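Local atomic coordinates of purine nucleosidase, (IunH-1) (Sulfolobus solfataricus, PDB entry 3T8J), a protein that belongs to the nucleosidase family, an alpha/beta protein built round a mixed central sheet and modelled here with a sodium ion. Residues A50-N55 / P91-A96; D170-V175 / V259-T264. All coordinates share one frame; numbering follows the deposited sequence.

Contact 1 (A50-N55 / P91-A96); sequences ALEQVN and PKRLKA
E52, in the last turn of helix 40-53, reaches out to the loop 91-96, and three successive backbone amides of that loop close round its carboxylate. The helix belongs to the alpha/beta nucleosidase fold and ends just past E52 in a Schellman motif, with N55, at positive phi, as C-prime residue. An extended chi2 (-174°) carries CD away from the helix; the E52 and P91 side chains cross at about a right angle. OE1 takes the amide of K92 on its syn lone pair, with E52 OE1 to K92 N at 2.8 Å. OE2 is gripped twice: L94 N approaches nearly along the C-O axis, 2.8 Å from E52 OE2, while R93 N meets it on the syn side, 16° out of the carboxylate plane. Bonds to both oxygens fix the rotation of the group. The R93 guanidinium lies with one face over E52 CD; its salt bridge is long, E52 OE1 to R93 NH2 at 3.9 Å, and rests on charge alone because the oxygen sits well out of the guanidinium plane. The L94 and E52 side chains meet tip to tip; nearer the helix, L94 CD1 lies 3.7 Å from E52 CG and also touches L51 CB. L48 and K45 of the same helix pack against P91. One water donates to E52 O and accepts from R93 NH2, 2.8 Å from that nitrogen.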
# COMPACT_ATOMS: atom_id res chain seq x y z
N ALA A 50 37.34 -2.45 -19.50
CA ALA A 50 36.81 -1.99 -20.78
C ALA A 50 37.57 -0.77 -21.32
O ALA A 50 37.92 -0.72 -22.51
CB ALA A 50 35.32 -1.67 -20.65
N LEU A 51 37.85 0.20 -20.45
CA LEU A 51 38.61 1.39 -20.85
C LEU A 51 40.01 1.04 -21.33
O LEU A 51 40.53 1.65 -22.27
CB LEU A 51 38.64 2.42 -19.70
CG LEU A 51 37.31 3.09 -19.41
CD1 LEU A 51 37.40 3.75 -18.03
CD2 LEU A 51 36.95 4.13 -20.48
N GLU A 52 40.66 0.07 -20.67
CA GLU A 52 41.99 -0.39 -21.10
C GLU A 52 42.04 -0.93 -22.53
O GLU A 52 43.05 -0.74 -23.23
CB GLU A 52 42.57 -1.44 -20.12
CG GLU A 52 42.94 -0.85 -18.76
CD GLU A 52 43.64 -1.83 -17.81
OE1 GLU A 52 43.69 -3.06 -18.07
OE2 GLU A 52 44.17 -1.33 -16.79
N GLN A 53 40.96 -1.57 -22.98
CA GLN A 53 40.95 -2.19 -24.32
C GLN A 53 40.96 -1.15 -25.42
O GLN A 53 41.31 -1.46 -26.56
CB GLN A 53 39.78 -3.16 -24.51
CG GLN A 53 39.59 -4.19 -23.38
CD GLN A 53 40.88 -4.85 -22.94
OE1 GLN A 53 41.57 -5.49 -23.73
NE2 GLN A 53 41.25 -4.63 -21.67
N VAL A 54 40.55 0.07 -25.07
CA VAL A 54 40.51 1.19 -26.02
C VAL A 54 41.44 2.34 -25.62
O VAL A 54 41.29 3.47 -26.09
CB VAL A 54 39.06 1.68 -26.23
CG1 VAL A 54 38.23 0.59 -26.91
CG2 VAL A 54 38.39 2.13 -24.92
N ASN A 55 42.45 2.03 -24.81
CA ASN A 55 43.53 2.96 -24.47
C ASN A 55 43.12 4.28 -23.80
O ASN A 55 43.78 5.30 -23.99
CB ASN A 55 44.38 3.26 -25.71
CG ASN A 55 44.89 2.04 -26.36
OD1 ASN A 55 45.46 1.13 -25.70
ND2 ASN A 55 44.72 1.95 -27.67
N PRO A 91 41.37 -5.31 -14.62
CA PRO A 91 42.31 -4.38 -15.25
C PRO A 91 43.75 -4.64 -14.84
O PRO A 91 44.03 -5.10 -13.71
CB PRO A 91 41.87 -3.01 -14.73
CG PRO A 91 41.24 -3.32 -13.40
CD PRO A 91 40.53 -4.64 -13.61
N LYS A 92 44.67 -4.35 -15.76
CA LYS A 92 46.09 -4.49 -15.49
C LYS A 92 46.71 -3.30 -14.80
O LYS A 92 47.69 -3.46 -14.08
CB LYS A 92 46.82 -4.78 -16.80
CG LYS A 92 46.49 -6.13 -17.41
CD LYS A 92 47.34 -6.38 -18.64
CE LYS A 92 46.93 -7.64 -19.38
NZ LYS A 92 46.98 -8.83 -18.47
N ARG A 93 46.20 -2.10 -15.08
CA ARG A 93 46.82 -0.87 -14.63
C ARG A 93 45.84 0.12 -13.98
O ARG A 93 46.18 0.74 -12.97
CB ARG A 93 47.49 -0.18 -15.82
CG ARG A 93 48.59 -0.96 -16.47
CD ARG A 93 48.98 -0.32 -17.81
NE ARG A 93 47.85 -0.43 -18.75
CZ ARG A 93 47.55 -1.53 -19.45
NH1 ARG A 93 48.29 -2.64 -19.34
NH2 ARG A 93 46.49 -1.52 -20.26
N LEU A 94 44.66 0.31 -14.56
CA LEU A 94 43.77 1.36 -14.07
C LEU A 94 43.17 1.01 -12.72
O LEU A 94 42.89 -0.17 -12.45
CB LEU A 94 42.64 1.63 -15.07
CG LEU A 94 43.06 2.15 -16.45
CD1 LEU A 94 41.80 2.35 -17.32
CD2 LEU A 94 43.86 3.46 -16.37
N LYS A 95 42.96 2.04 -11.89
CA LYS A 95 42.35 1.91 -10.57
C LYS A 95 41.15 2.85 -10.46
O LYS A 95 41.15 3.94 -11.05
CB LYS A 95 43.36 2.26 -9.47
CG LYS A 95 44.59 1.31 -9.41
CD LYS A 95 45.62 1.83 -8.41
CE LYS A 95 46.87 0.94 -8.34
NZ LYS A 95 48.05 1.67 -7.77
N ALA A 96 40.13 2.43 -9.71
CA ALA A 96 38.96 3.28 -9.44
C ALA A 96 39.35 4.53 -8.66
O ALA A 96 40.30 4.53 -7.87
CB ALA A 96 37.92 2.49 -8.65
O HOH W 1 45.30 0.66 -21.60

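Contact 2 (D170-V175 / V259-T264); sequences DAAKIV and VVIDNT
K173 stretches from helix 169-177 over the end of strand 251-261, and its NZ bonds to the carbonyl of I261, K173 NZ to I261 O being 2.9 Å. A bend at chi4 (76°) turns NZ toward I261 O, which it meets at a C=O...N angle of 148°, close to the carbonyl plane. A water accepts from both K173 NZ and I261 N. On the way, K173 CD runs against the amide of N263, 3.6 Å from N263 OD1, the two side chains crossing at about a right angle. One turn earlier, N263 ND2 donates to D170 OD1 at 3.0 Å; the oxygen lies somewhat out of the amide plane, and the two planar groups are turned 67° apart. Alongside these polar contacts, A172 CB rests on I261 CG2 at 4.0 Å, and I261 CG1 lies against the backbone of K173. Helix 170-175 and strand 259-261 approach to 8.2 Å between axes, so the helix packs against the neighbour of strand 272-275, outermost in this chain. Past the strand, D262 OD1 accepts from T264 N, an Asx turn that shapes the bend carrying N263. Further out, K70 makes a salt bridge with D170 OD2 and also bonds to N263 O, while L69 of a neighbouring subunit packs on D170, K173 and N263. Because D170 OD2 pairs with K70 and OD1 accepts from the amide, the aspartate is probably held in its charged form.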
# COMPACT_ATOMS: atom_id res chain seq x y z
N ASP A 170 12.66 4.06 -5.60
CA ASP A 170 12.71 5.33 -4.86
C ASP A 170 13.61 6.32 -5.58
O ASP A 170 13.25 7.49 -5.80
CB ASP A 170 13.16 5.03 -3.43
CG ASP A 170 12.20 4.08 -2.76
OD1 ASP A 170 11.07 4.49 -2.47
OD2 ASP A 170 12.54 2.88 -2.59
N ALA A 171 14.80 5.88 -5.97
CA ALA A 171 15.70 6.70 -6.78
C ALA A 171 15.01 7.13 -8.08
O ALA A 171 15.13 8.30 -8.48
CB ALA A 171 17.05 5.95 -7.08
N ALA A 172 14.30 6.22 -8.74
CA ALA A 172 13.61 6.55 -10.00
C ALA A 172 12.56 7.61 -9.76
O ALA A 172 12.43 8.54 -10.55
CB ALA A 172 12.97 5.29 -10.63
N LYS A 173 11.80 7.46 -8.69
CA LYS A 173 10.74 8.44 -8.38
C LYS A 173 11.35 9.81 -8.17
O LYS A 173 10.83 10.84 -8.69
CB LYS A 173 9.92 8.01 -7.16
CG LYS A 173 8.66 8.84 -6.92
CD LYS A 173 7.69 8.10 -5.95
CE LYS A 173 6.24 8.53 -6.06
NZ LYS A 173 5.48 8.01 -7.24
N ILE A 174 12.45 9.89 -7.43
CA ILE A 174 13.16 11.17 -7.22
C ILE A 174 13.59 11.79 -8.55
O ILE A 174 13.37 12.98 -8.81
CB ILE A 174 14.39 10.96 -6.29
CG1 ILE A 174 13.90 10.67 -4.87
CG2 ILE A 174 15.32 12.20 -6.30
CD1 ILE A 174 15.02 10.03 -3.98
N VAL A 175 14.15 11.01 -9.45
CA VAL A 175 14.66 11.50 -10.73
C VAL A 175 13.51 12.01 -11.62
O VAL A 175 13.62 13.08 -12.23
CB VAL A 175 15.51 10.41 -11.42
CG1 VAL A 175 15.74 10.72 -12.89
CG2 VAL A 175 16.84 10.30 -10.66
N VAL A 259 4.65 10.16 -16.41
CA VAL A 259 5.08 8.83 -15.89
C VAL A 259 5.11 8.87 -14.36
O VAL A 259 5.76 9.75 -13.78
CB VAL A 259 6.47 8.47 -16.39
CG1 VAL A 259 6.88 7.07 -15.83
CG2 VAL A 259 6.54 8.48 -17.93
N VAL A 260 4.42 7.91 -13.73
CA VAL A 260 4.44 7.73 -12.29
C VAL A 260 5.23 6.44 -12.00
O VAL A 260 5.02 5.47 -12.71
CB VAL A 260 3.06 7.58 -11.71
CG1 VAL A 260 3.12 7.30 -10.21
CG2 VAL A 260 2.26 8.90 -11.93
N ILE A 261 6.16 6.53 -11.04
CA ILE A 261 6.94 5.34 -10.63
C ILE A 261 6.28 4.73 -9.41
O ILE A 261 6.06 5.40 -8.39
CB ILE A 261 8.36 5.74 -10.26
CG1 ILE A 261 9.05 6.54 -11.36
CG2 ILE A 261 9.18 4.47 -9.86
CD1 ILE A 261 9.18 5.80 -12.70
N ASP A 262 5.99 3.43 -9.47
CA ASP A 262 5.51 2.69 -8.29
C ASP A 262 6.71 2.34 -7.39
O ASP A 262 7.60 1.58 -7.81
CB ASP A 262 4.75 1.44 -8.70
CG ASP A 262 4.18 0.68 -7.50
OD1 ASP A 262 4.93 0.40 -6.54
OD2 ASP A 262 2.97 0.32 -7.54
N ASN A 263 6.80 2.98 -6.22
CA ASN A 263 7.89 2.75 -5.27
C ASN A 263 7.42 2.03 -4.01
O ASN A 263 7.99 2.20 -2.93
CB ASN A 263 8.65 4.04 -4.93
CG ASN A 263 7.83 5.00 -4.10
OD1 ASN A 263 6.59 5.11 -4.28
ND2 ASN A 263 8.49 5.74 -3.20
N THR A 264 6.35 1.25 -4.15
CA THR A 264 5.90 0.40 -3.06
C THR A 264 6.75 -0.88 -3.02
O THR A 264 7.52 -1.16 -3.93
CB THR A 264 4.40 -0.02 -3.20
OG1 THR A 264 4.26 -0.99 -4.25
CG2 THR A 264 3.51 1.22 -3.45
O HOH W 2 6.34 9.11 -9.59
O HOH W 3 3.86 6.29 -6.75

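In the fold
Contact 1 closes before contact 2 opens along the chain, and the two lie on opposite sides of its centre, about 34 Å between centres and about 21 Å between nearest atoms. Both belong to one alpha/beta fold and lie toward the two ends of its mixed sheet. Contact 1 sits by strand 60-62, outermost within this chain, where L51 touches V60 and A96 touches P62. Contact 2 is at the other end, on strand 251-261, next to strand 272-275, the other outermost strand of the chain. The assembly treats them differently: no other chain touches contact 1, whereas two neighbouring subunits pack on contact 2. One therefore ties a loop to a helix within the subunit, and the other borders subunit interfaces of the tetramer.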